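Local coordinates for putative oxidoreductase (Pseudomonas putida, PDB 3L6D), which probably binds NADP and acts as an oxidoreductase related to the NADPH-dependent reductive aminases, at the interface of chains A and B. Sequence-based numbering; all coordinates share one arbitrary frame. Chains: chain A/B, Putative oxidoreductase.

The interface of chains A and B. Residues chain A 193, 196-197, 200, 202, 207, 211; chain B 175, 178-179, 182.
The backbone carbonyl oxygen of B:Val178 meets A:Ala193 CB at 3.5 Å, a polar-to-methyl contact and not a bond; no hydrogen bond or salt bridge joins the chains in this patch. This all-van der Waals patch belongs to the helical C-terminal region shared with the NADPH-dependent reductive aminases, where helix 169-199 of chain B lies against helices 169-199 and 204-232 of chain A. It is part of a two-fold symmetric interface between identical chains, which probably represents a dimer of the protein.

B:Val178 divides its two methyls between the elements of chain A. CG1, anti to its own carbonyl carbon (chi1 -51°), reaches A:Ala196 CB at 3.8 Å and passes close to the backbone of A:Gly197, where no side chain intervenes, while A:Phe200 touches it with ring atoms CD1 and CE1. CG2 turns to A:Leu211 CD1, also at 3.8 Å. The valine hides 68 Å² against chain A, more than any other residue of this patch.

A:Leu211 wedges its CD1 methyl between the ring of B:Phe175 and the CA and CB of B:Leu179, one helical turn on. With CG roughly anti to the backbone N (chi1 -152°), the side chain extends toward helix 169-199 of chain B, where CD1 meets B:Phe175 CE1 at 3.4 Å and B:Leu179 CA at 3.3 Å, the latter closer than two carbons normally pack, a sign of a snug fit. The side chains of B:Phe175 and A:Leu211 run antiparallel alongside each other, and the ring turns its edge, in plane, to A:Leu211 N, 3.8 Å from CE1. A:Thr207 adds its CG2 methyl 4.1 Å from ring atom CD1, and A:Leu202 CD1 packs on the phenylalanine's backbone. An alanine in place of B:Phe175 would probably open a gap beside A:Leu211 and A:Thr207, depriving the leucine methyl of its aromatic neighbour. Farther along helix 169-199, B:His182 contributes its CB, 3.6 Å from A:Ala193 CB.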
# COMPACT_ATOMS: atom_id res chain seq x y z
N ALA A 193 8.75 -2.28 8.26
CA ALA A 193 8.57 -3.74 8.34
C ALA A 193 9.82 -4.49 7.87
O ALA A 193 10.25 -5.47 8.48
CB ALA A 193 7.33 -4.18 7.50
N ALA A 196 12.33 -4.15 10.55
CA ALA A 196 11.99 -5.09 11.61
C ALA A 196 12.45 -6.48 11.27
O ALA A 196 13.06 -7.18 12.10
CB ALA A 196 10.47 -5.10 11.90
N GLY A 197 12.20 -6.90 10.01
CA GLY A 197 12.60 -8.21 9.55
C GLY A 197 14.09 -8.44 9.73
O GLY A 197 14.52 -9.48 10.25
N PHE A 200 14.98 -9.51 13.07
CA PHE A 200 14.66 -10.90 13.33
C PHE A 200 15.65 -11.83 12.65
O PHE A 200 15.52 -13.04 12.76
CB PHE A 200 13.25 -11.25 12.85
CG PHE A 200 12.14 -10.80 13.79
CD1 PHE A 200 11.42 -9.64 13.53
CD2 PHE A 200 11.79 -11.56 14.89
CE1 PHE A 200 10.39 -9.23 14.37
CE2 PHE A 200 10.75 -11.18 15.72
CZ PHE A 200 10.06 -9.99 15.48
N LEU A 202 16.10 -11.84 9.29
CA LEU A 202 15.66 -12.06 7.92
C LEU A 202 16.39 -11.10 7.01
O LEU A 202 16.17 -9.89 7.11
CB LEU A 202 14.14 -11.86 7.76
CG LEU A 202 13.20 -12.51 8.77
CD1 LEU A 202 11.75 -12.17 8.46
CD2 LEU A 202 13.41 -14.06 8.85
N THR A 207 14.04 -10.68 1.79
CA THR A 207 12.83 -10.45 2.56
C THR A 207 11.97 -9.32 2.03
O THR A 207 10.73 -9.40 2.10
CB THR A 207 13.16 -10.29 4.04
OG1 THR A 207 13.97 -11.40 4.41
CG2 THR A 207 11.91 -10.27 4.88
N LEU A 211 8.19 -9.87 1.07
CA LEU A 211 7.21 -9.09 1.82
C LEU A 211 6.28 -8.38 0.85
O LEU A 211 5.04 -8.41 1.02
CB LEU A 211 7.89 -8.08 2.76
CG LEU A 211 7.18 -7.65 4.04
CD1 LEU A 211 7.06 -8.82 4.99
CD2 LEU A 211 7.93 -6.50 4.72
N PHE B 175 8.57 -13.71 9.78
CA PHE B 175 8.12 -13.17 8.52
C PHE B 175 6.63 -12.82 8.57
O PHE B 175 6.19 -11.79 8.05
CB PHE B 175 8.38 -14.14 7.39
CG PHE B 175 7.91 -13.61 6.07
CD1 PHE B 175 8.53 -12.49 5.51
CD2 PHE B 175 6.86 -14.22 5.41
CE1 PHE B 175 8.09 -11.96 4.28
CE2 PHE B 175 6.40 -13.70 4.18
CZ PHE B 175 7.04 -12.56 3.62
N VAL B 178 6.16 -9.42 10.57
CA VAL B 178 6.49 -8.20 9.88
C VAL B 178 5.61 -8.02 8.62
O VAL B 178 5.28 -6.88 8.25
CB VAL B 178 8.04 -8.14 9.57
CG1 VAL B 178 8.84 -8.42 10.86
CG2 VAL B 178 8.44 -9.12 8.49
N LEU B 179 5.23 -9.12 7.97
CA LEU B 179 4.31 -9.03 6.82
C LEU B 179 2.96 -8.43 7.27
O LEU B 179 2.42 -7.56 6.59
CB LEU B 179 4.05 -10.40 6.19
CG LEU B 179 2.96 -10.46 5.13
CD1 LEU B 179 3.52 -9.94 3.84
CD2 LEU B 179 2.49 -11.89 4.94
N HIS B 182 3.20 -4.65 8.15
CA HIS B 182 3.13 -3.81 6.96
C HIS B 182 1.73 -3.75 6.35
O HIS B 182 1.24 -2.64 6.04
CB HIS B 182 4.14 -4.23 5.89
CG HIS B 182 3.84 -3.66 4.54
ND1 HIS B 182 3.71 -2.30 4.31
CD2 HIS B 182 3.61 -4.26 3.35
CE1 HIS B 182 3.42 -2.09 3.04
NE2 HIS B 182 3.37 -3.26 2.43